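Local coordinates for protein tungsten-containing formylmethanofuran dehydrogenase 2 subunit C (Methanothermobacter wolfeii, PDB 5T5I) that is subunit C of a tungsten-containing formylmethanofuran dehydrogenase, a complex that probably interconverts carbon dioxide and formylmethanofuran in methanogenesis, at residues S2-L16 with L48-D60. Sequence-based numbering, arbitrary orientation.
Sequences SEIILTPKEQPEVPL and LGDFFEVSGEPAD
K9 runs out across the chain that leads into strand 52-56. Its CB lies 3.6 Å from F51 O, CG packs on the same carbonyl, CD meets D50 O at 3.7 Å, CE sits beside E53 OE2, and NZ ends 2.9 Å from G49 O, nearly in line with that carbonyl. Beyond CG the lysine is fully extended, which leaves NZ 4.5 Å from E53 OE2, beyond a salt bridge. Cut back to an alanine, K9 would probably leave G49 O without this donor and the E53 carboxylate without its nearby positive charge. K9 N also bonds F51 O, reaching it from above the carbonyl plane, while one water donates to both F51 O and K9 O and accepts from Q11 NE2; Q11 OE1 is bonded to N75 N and T76 OG1.

From I4 to P8 strand 3-8 pairs antiparallel with 52-56, axes 4.4 Å apart; I5 with S55 and T7 with E53 are hydrogen-bonded pairs, and the K9 N-F51 O and E57 N-E3 O bonds lie just beyond either end. G56 faces I4 in a non-hydrogen-bonded pair, where a CB would collide with E3 O. L6, P8, F52 and V54 share one face: L6 CD2 touches V54 CG2 at 3.9 Å, the two side chains lying alongside, and P8 CB meets F52 CE2. Beyond this pair, L16, at the start of strand 16-17, makes a CH-pi contact, its CD2 4.0 Å from the F51 centroid over one face of the ring. With CG anti to its carbonyl carbon (chi1 -74°), F51 brings CE1 within 3.7 Å of P12 CG.

H41 of strand 38-41 meets F51 edge-to-face, and I34 of helix 31-35 packs on I4, L48 and V54. Strand 3-8 lies between 52-56 and 66-69, the first of the parallel strands, leaving 52-56 outermost within the chain at this end of the beta-helix.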
ATOM      1  N   SER C   2     -39.055  44.057 -35.318  1.00 45.13           N
ATOM      2  CA  SER C   2     -38.744  43.863 -36.730  1.00 44.74           C
ATOM      3  C   SER C   2     -37.706  42.743 -36.886  1.00 46.38           C
ATOM      4  O   SER C   2     -36.627  42.823 -36.280  1.00 43.76           O
ATOM      5  CB  SER C   2     -38.231  45.166 -37.330  1.00 49.92           C
ATOM      6  OG  SER C   2     -39.271  46.126 -37.397  1.00 65.53           O
ATOM      7  N   GLU C   3     -38.042  41.688 -37.668  1.00 42.27           N
ATOM      8  CA  GLU C   3     -37.164  40.527 -37.873  1.00 41.27           C
ATOM      9  C   GLU C   3     -36.394  40.630 -39.190  1.00 45.30           C
ATOM     10  O   GLU C   3     -37.001  40.933 -40.216  1.00 45.64           O
ATOM     11  CB  GLU C   3     -37.977  39.218 -37.882  1.00 42.73           C
ATOM     12  CG  GLU C   3     -38.773  38.962 -36.613  1.00 50.39           C
ATOM     13  CD  GLU C   3     -39.397  37.580 -36.503  1.00 68.28           C
ATOM     14  OE1 GLU C   3     -39.495  36.876 -37.536  1.00 58.62           O
ATOM     15  OE2 GLU C   3     -39.790  37.201 -35.376  1.00 62.03           O
ATOM     16  N   ILE C   4     -35.062  40.397 -39.150  1.00 40.78           N
ATOM     17  CA  ILE C   4     -34.180  40.358 -40.324  1.00 40.38           C
ATOM     18  C   ILE C   4     -33.632  38.922 -40.347  1.00 43.94           C
ATOM     19  O   ILE C   4     -33.032  38.483 -39.364  1.00 42.78           O
ATOM     20  CB  ILE C   4     -33.075  41.453 -40.274  1.00 42.65           C
ATOM     21  CG1 ILE C   4     -33.717  42.849 -40.438  1.00 44.35           C
ATOM     22  CG2 ILE C   4     -32.012  41.219 -41.366  1.00 42.20           C
ATOM     23  CD1 ILE C   4     -32.907  43.987 -39.898  1.00 52.09           C
ATOM     24  N   ILE C   5     -33.891  38.184 -41.439  1.00 41.10           N
ATOM     25  CA  ILE C   5     -33.525  36.772 -41.560  1.00 40.22           C
ATOM     26  C   ILE C   5     -32.259  36.599 -42.379  1.00 42.86           C
ATOM     27  O   ILE C   5     -32.216  37.033 -43.531  1.00 41.23           O
ATOM     28  CB  ILE C   5     -34.678  35.931 -42.190  1.00 44.26           C
ATOM     29  CG1 ILE C   5     -36.083  36.304 -41.630  1.00 45.81           C
ATOM     30  CG2 ILE C   5     -34.405  34.422 -42.036  1.00 44.23           C
ATOM     31  CD1 ILE C   5     -36.262  36.151 -40.158  1.00 50.02           C
ATOM     32  N   LEU C   6     -31.252  35.913 -41.806  1.00 38.72           N
ATOM     33  CA  LEU C   6     -30.014  35.569 -42.493  1.00 38.32           C
ATOM     34  C   LEU C   6     -30.038  34.059 -42.699  1.00 41.22           C
ATOM     35  O   LEU C   6     -30.035  33.317 -41.720  1.00 39.28           O
ATOM     36  CB  LEU C   6     -28.762  35.950 -41.686  1.00 37.34           C
ATOM     37  CG  LEU C   6     -28.544  37.415 -41.309  1.00 42.46           C
ATOM     38  CD1 LEU C   6     -27.145  37.591 -40.697  1.00 40.94           C
ATOM     39  CD2 LEU C   6     -28.680  38.318 -42.497  1.00 44.92           C
ATOM     40  N   THR C   7     -30.089  33.595 -43.950  1.00 37.99           N
ATOM     41  CA  THR C   7     -30.119  32.157 -44.230  1.00 38.51           C
ATOM     42  C   THR C   7     -28.754  31.814 -44.770  1.00 42.17           C
ATOM     43  O   THR C   7     -28.397  32.288 -45.849  1.00 41.28           O
ATOM     44  CB  THR C   7     -31.242  31.798 -45.188  1.00 49.72           C
ATOM     45  OG1 THR C   7     -32.456  32.350 -44.685  1.00 46.41           O
ATOM     46  CG2 THR C   7     -31.400  30.297 -45.358  1.00 51.79           C
ATOM     47  N   PRO C   8     -27.941  31.052 -44.024  1.00 39.62           N
ATOM     48  CA  PRO C   8     -26.585  30.782 -44.504  1.00 39.54           C
ATOM     49  C   PRO C   8     -26.519  29.917 -45.750  1.00 43.45           C
ATOM     50  O   PRO C   8     -27.257  28.951 -45.885  1.00 42.98           O
ATOM     51  CB  PRO C   8     -25.898  30.084 -43.322  1.00 40.33           C
ATOM     52  CG  PRO C   8     -26.955  29.653 -42.431  1.00 44.43           C
ATOM     53  CD  PRO C   8     -28.192  30.435 -42.708  1.00 41.21           C
ATOM     54  N   LYS C   9     -25.581  30.258 -46.636  1.00 39.50           N
ATOM     55  CA  LYS C   9     -25.231  29.440 -47.786  1.00 39.06           C
ATOM     56  C   LYS C   9     -24.197  28.445 -47.196  1.00 43.21           C
ATOM     57  O   LYS C   9     -24.009  28.436 -45.976  1.00 42.26           O
ATOM     58  CB  LYS C   9     -24.633  30.316 -48.901  1.00 40.52           C
ATOM     59  CG  LYS C   9     -25.647  31.316 -49.449  1.00 45.11           C
ATOM     60  CD  LYS C   9     -25.029  32.285 -50.427  1.00 50.01           C
ATOM     61  CE  LYS C   9     -26.053  33.253 -50.968  1.00 57.29           C
ATOM     62  NZ  LYS C   9     -25.423  34.303 -51.808  1.00 65.28           N
ATOM     63  N   GLU C  10     -23.533  27.621 -48.009  1.00 40.36           N
ATOM     64  CA  GLU C  10     -22.559  26.676 -47.452  1.00 39.61           C
ATOM     65  C   GLU C  10     -21.436  27.417 -46.702  1.00 40.88           C
ATOM     66  O   GLU C  10     -20.823  28.336 -47.251  1.00 39.15           O
ATOM     67  CB  GLU C  10     -21.957  25.779 -48.546  1.00 41.63           C
ATOM     68  CG  GLU C  10     -21.038  24.701 -47.993  1.00 53.00           C
ATOM     69  CD  GLU C  10     -20.711  23.578 -48.956  1.00 77.81           C
ATOM     70  OE1 GLU C  10     -20.690  22.406 -48.515  1.00 81.39           O
ATOM     71  OE2 GLU C  10     -20.446  23.869 -50.145  1.00 68.03           O
ATOM     72  N   GLN C  11     -21.182  27.023 -45.442  1.00 35.21           N
ATOM     73  CA  GLN C  11     -20.123  27.650 -44.657  1.00 33.10           C
ATOM     74  C   GLN C  11     -18.766  27.246 -45.247  1.00 36.35           C
ATOM     75  O   GLN C  11     -18.594  26.090 -45.635  1.00 35.20           O
ATOM     76  CB  GLN C  11     -20.190  27.227 -43.183  1.00 33.65           C
ATOM     77  CG  GLN C  11     -21.329  27.872 -42.407  1.00 39.67           C
ATOM     78  CD  GLN C  11     -20.906  29.159 -41.745  1.00 41.16           C
ATOM     79  OE1 GLN C  11     -20.291  29.145 -40.669  1.00 28.34           O
ATOM     80  NE2 GLN C  11     -21.275  30.298 -42.322  1.00 30.97           N
ATOM     81  N   PRO C  12     -17.806  28.184 -45.345  1.00 32.71           N
ATOM     82  CA  PRO C  12     -16.479  27.827 -45.881  1.00 32.29           C
ATOM     83  C   PRO C  12     -15.608  27.086 -44.865  1.00 35.33           C
ATOM     84  O   PRO C  12     -15.851  27.195 -43.659  1.00 34.71           O
ATOM     85  CB  PRO C  12     -15.870  29.193 -46.224  1.00 33.46           C
ATOM     86  CG  PRO C  12     -16.499  30.133 -45.256  1.00 37.96           C
ATOM     87  CD  PRO C  12     -17.870  29.606 -44.944  1.00 34.14           C
ATOM     88  N   GLU C  13     -14.576  26.357 -45.347  1.00 32.34           N
ATOM     89  CA  GLU C  13     -13.600  25.673 -44.472  1.00 31.81           C
ATOM     90  C   GLU C  13     -12.671  26.672 -43.767  1.00 32.96           C
ATOM     91  O   GLU C  13     -12.243  26.414 -42.638  1.00 31.61           O
ATOM     92  CB  GLU C  13     -12.752  24.650 -45.247  1.00 33.69           C
ATOM     93  CG  GLU C  13     -13.513  23.388 -45.629  1.00 50.81           C
ATOM     94  CD  GLU C  13     -12.648  22.172 -45.903  1.00 78.45           C
ATOM     95  OE1 GLU C  13     -11.437  22.336 -46.181  1.00 82.77           O
ATOM     96  OE2 GLU C  13     -13.190  21.046 -45.840  1.00 70.70           O
ATOM     97  N   VAL C  14     -12.326  27.790 -44.444  1.00 28.86           N
ATOM     98  CA  VAL C  14     -11.561  28.880 -43.846  1.00 27.73           C
ATOM     99  C   VAL C  14     -12.640  29.688 -43.121  1.00 31.57           C
ATOM    100  O   VAL C  14     -13.556  30.148 -43.797  1.00 31.58           O
ATOM    101  CB  VAL C  14     -10.825  29.737 -44.898  1.00 31.66           C
ATOM    102  CG1 VAL C  14     -10.218  30.986 -44.261  1.00 31.12           C
ATOM    103  CG2 VAL C  14      -9.753  28.918 -45.597  1.00 31.63           C
ATOM    104  N   PRO C  15     -12.623  29.836 -41.779  1.00 27.80           N
ATOM    105  CA  PRO C  15     -13.754  30.521 -41.121  1.00 27.10           C
ATOM    106  C   PRO C  15     -14.002  31.978 -41.506  1.00 28.57           C
ATOM    107  O   PRO C  15     -13.107  32.671 -41.999  1.00 28.19           O
ATOM    108  CB  PRO C  15     -13.433  30.412 -39.625  1.00 27.92           C
ATOM    109  CG  PRO C  15     -12.355  29.414 -39.506  1.00 32.80           C
ATOM    110  CD  PRO C  15     -11.637  29.337 -40.800  1.00 28.76           C
ATOM    111  N   LEU C  16     -15.237  32.423 -41.268  1.00 24.24           N
ATOM    112  CA  LEU C  16     -15.651  33.807 -41.438  1.00 24.85           C
ATOM    113  C   LEU C  16     -15.523  34.496 -40.083  1.00 29.21           C
ATOM    114  O   LEU C  16     -15.703  33.851 -39.044  1.00 26.81           O
ATOM    115  CB  LEU C  16     -17.136  33.892 -41.863  1.00 25.48           C
ATOM    116  CG  LEU C  16     -17.544  33.197 -43.166  1.00 29.73           C
ATOM    117  CD1 LEU C  16     -19.042  33.292 -43.369  1.00 30.57           C
ATOM    118  CD2 LEU C  16     -16.821  33.798 -44.355  1.00 29.59           C
ATOM    119  N   LEU C  48     -21.423  40.328 -46.771  1.00 35.09           N
ATOM    120  CA  LEU C  48     -22.322  39.438 -46.024  1.00 35.02           C
ATOM    121  C   LEU C  48     -23.184  38.614 -46.987  1.00 38.70           C
ATOM    122  O   LEU C  48     -23.348  37.418 -46.781  1.00 37.75           O
ATOM    123  CB  LEU C  48     -23.208  40.266 -45.066  1.00 35.72           C
ATOM    124  CG  LEU C  48     -24.150  39.510 -44.121  1.00 40.90           C
ATOM    125  CD1 LEU C  48     -23.390  38.626 -43.152  1.00 41.29           C
ATOM    126  CD2 LEU C  48     -24.960  40.473 -43.304  1.00 43.90           C
ATOM    127  N   GLY C  49     -23.647  39.252 -48.069  1.00 37.09           N
ATOM    128  CA  GLY C  49     -24.453  38.626 -49.117  1.00 37.72           C
ATOM    129  C   GLY C  49     -23.780  37.482 -49.861  1.00 40.88           C
ATOM    130  O   GLY C  49     -24.470  36.653 -50.457  1.00 39.77           O
ATOM    131  N   ASP C  50     -22.433  37.425 -49.852  1.00 37.84           N
ATOM    132  CA  ASP C  50     -21.681  36.328 -50.483  1.00 37.09           C
ATOM    133  C   ASP C  50     -21.879  35.004 -49.732  1.00 40.27           C
ATOM    134  O   ASP C  50     -21.695  33.951 -50.333  1.00 40.00           O
ATOM    135  CB  ASP C  50     -20.164  36.635 -50.543  1.00 38.64           C
ATOM    136  CG  ASP C  50     -19.755  37.789 -51.447  1.00 51.72           C
ATOM    137  OD1 ASP C  50     -20.488  38.069 -52.421  1.00 53.18           O
ATOM    138  OD2 ASP C  50     -18.661  38.368 -51.221  1.00 55.35           O
ATOM    139  N   PHE C  51     -22.207  35.047 -48.421  1.00 37.04           N
ATOM    140  CA  PHE C  51     -22.356  33.842 -47.593  1.00 35.27           C
ATOM    141  C   PHE C  51     -23.716  33.700 -46.899  1.00 38.12           C
ATOM    142  O   PHE C  51     -23.937  32.693 -46.221  1.00 35.97           O
ATOM    143  CB  PHE C  51     -21.204  33.796 -46.576  1.00 35.53           C
ATOM    144  CG  PHE C  51     -19.901  33.414 -47.229  1.00 36.39           C
ATOM    145  CD1 PHE C  51     -19.577  32.081 -47.438  1.00 39.00           C
ATOM    146  CD2 PHE C  51     -19.023  34.386 -47.690  1.00 37.41           C
ATOM    147  CE1 PHE C  51     -18.372  31.726 -48.053  1.00 39.57           C
ATOM    148  CE2 PHE C  51     -17.820  34.028 -48.303  1.00 39.52           C
ATOM    149  CZ  PHE C  51     -17.497  32.702 -48.466  1.00 37.82           C
ATOM    150  N   PHE C  52     -24.645  34.661 -47.097  1.00 35.17           N
ATOM    151  CA  PHE C  52     -25.982  34.606 -46.508  1.00 34.92           C
ATOM    152  C   PHE C  52     -27.020  35.184 -47.441  1.00 41.14           C
ATOM    153  O   PHE C  52     -26.766  36.222 -48.056  1.00 40.93           O
ATOM    154  CB  PHE C  52     -26.057  35.433 -45.207  1.00 35.39           C
ATOM    155  CG  PHE C  52     -25.186  34.924 -44.086  1.00 34.13           C
ATOM    156  CD1 PHE C  52     -23.866  35.332 -43.970  1.00 35.16           C
ATOM    157  CD2 PHE C  52     -25.684  34.032 -43.155  1.00 34.74           C
ATOM    158  CE1 PHE C  52     -23.055  34.841 -42.948  1.00 35.42           C
ATOM    159  CE2 PHE C  52     -24.876  33.536 -42.143  1.00 36.31           C
ATOM    160  CZ  PHE C  52     -23.561  33.928 -42.053  1.00 34.40           C
ATOM    161  N   GLU C  53     -28.220  34.573 -47.482  1.00 37.64           N
ATOM    162  CA  GLU C  53     -29.368  35.158 -48.171  1.00 39.03           C
ATOM    163  C   GLU C  53     -29.928  36.117 -47.108  1.00 43.94           C
ATOM    164  O   GLU C  53     -29.824  35.798 -45.919  1.00 44.00           O
ATOM    165  CB  GLU C  53     -30.438  34.112 -48.530  1.00 41.17           C
ATOM    166  CG  GLU C  53     -29.965  32.963 -49.410  1.00 51.85           C
ATOM    167  CD  GLU C  53     -29.788  33.269 -50.885  1.00 72.25           C
ATOM    168  OE1 GLU C  53     -29.960  34.443 -51.288  1.00 72.57           O
ATOM    169  OE2 GLU C  53     -29.473  32.322 -51.641  1.00 65.76           O
ATOM    170  N   VAL C  54     -30.446  37.288 -47.499  1.00 40.28           N
ATOM    171  CA  VAL C  54     -30.980  38.279 -46.552  1.00 40.32           C
ATOM    172  C   VAL C  54     -32.417  38.656 -46.940  1.00 46.78           C
ATOM    173  O   VAL C  54     -32.677  38.921 -48.111  1.00 45.98           O
ATOM    174  CB  VAL C  54     -30.086  39.551 -46.463  1.00 43.48           C
ATOM    175  CG1 VAL C  54     -30.549  40.473 -45.330  1.00 42.59           C
ATOM    176  CG2 VAL C  54     -28.606  39.190 -46.280  1.00 42.76           C
ATOM    177  N   SER C  55     -33.331  38.705 -45.945  1.00 44.31           N
ATOM    178  CA  SER C  55     -34.726  39.117 -46.118  1.00 45.40           C
ATOM    179  C   SER C  55     -35.276  39.691 -44.798  1.00 49.76           C
ATOM    180  O   SER C  55     -34.612  39.606 -43.759  1.00 47.82           O
ATOM    181  CB  SER C  55     -35.589  37.940 -46.575  1.00 49.38           C
ATOM    182  OG  SER C  55     -35.649  36.919 -45.596  1.00 57.15           O
ATOM    183  N   GLY C  56     -36.476  40.267 -44.855  1.00 48.08           N
ATOM    184  CA  GLY C  56     -37.149  40.815 -43.682  1.00 48.50           C
ATOM    185  C   GLY C  56     -37.450  42.292 -43.747  1.00 53.66           C
ATOM    186  O   GLY C  56     -37.515  42.866 -44.835  1.00 54.12           O
ATOM    187  N   GLU C  57     -37.621  42.917 -42.570  1.00 50.96           N
ATOM    188  CA  GLU C  57     -38.008  44.328 -42.454  1.00 51.32           C
ATOM    189  C   GLU C  57     -36.969  45.187 -41.720  1.00 52.89           C
ATOM    190  O   GLU C  57     -36.666  44.918 -40.560  1.00 52.32           O
ATOM    191  CB  GLU C  57     -39.397  44.483 -41.775  1.00 53.77           C
ATOM    192  CG  GLU C  57     -39.651  43.592 -40.562  1.00 64.83           C
ATOM    193  CD  GLU C  57     -40.960  43.828 -39.828  1.00 92.87           C
ATOM    194  OE1 GLU C  57     -41.527  44.940 -39.934  1.00 77.53           O
ATOM    195  OE2 GLU C  57     -41.404  42.897 -39.118  1.00 94.28           O
ATOM    196  N   PRO C  58     -36.473  46.277 -42.330  1.00 48.82           N
ATOM    197  CA  PRO C  58     -35.538  47.152 -41.613  1.00 47.71           C
ATOM    198  C   PRO C  58     -36.160  47.919 -40.438  1.00 51.64           C
ATOM    199  O   PRO C  58     -37.381  48.031 -40.329  1.00 50.84           O
ATOM    200  CB  PRO C  58     -35.113  48.154 -42.700  1.00 49.99           C
ATOM    201  CG  PRO C  58     -35.427  47.506 -43.982  1.00 55.15           C
ATOM    202  CD  PRO C  58     -36.691  46.775 -43.703  1.00 51.33           C
ATOM    203  N   ALA C  59     -35.302  48.477 -39.577  1.00 47.43           N
ATOM    204  CA  ALA C  59     -35.731  49.320 -38.460  1.00 47.39           C
ATOM    205  C   ALA C  59     -34.628  50.325 -38.144  1.00 49.48           C
ATOM    206  O   ALA C  59     -33.447  50.029 -38.352  1.00 48.22           O
ATOM    207  CB  ALA C  59     -36.062  48.478 -37.237  1.00 47.63           C
ATOM    208  N   ASP C  60     -35.008  51.515 -37.675  1.00 45.11           N
ATOM    209  CA  ASP C  60     -34.045  52.582 -37.389  1.00 44.98           C
ATOM    210  C   ASP C  60     -33.267  52.428 -36.078  1.00 48.00           C
ATOM    211  O   ASP C  60     -32.167  52.965 -35.992  1.00 47.12           O
ATOM    212  CB  ASP C  60     -34.739  53.951 -37.417  1.00 47.74           C
ATOM    213  CG  ASP C  60     -35.198  54.368 -38.802  1.00 61.16           C
ATOM    214  OD1 ASP C  60     -34.362  54.350 -39.735  1.00 62.05           O
ATOM    215  OD2 ASP C  60     -36.377  54.760 -38.945  1.00 68.14           O
TER
HETATM  216  O   HOH W   1     -22.511  30.592 -44.991  1.00 41.92           O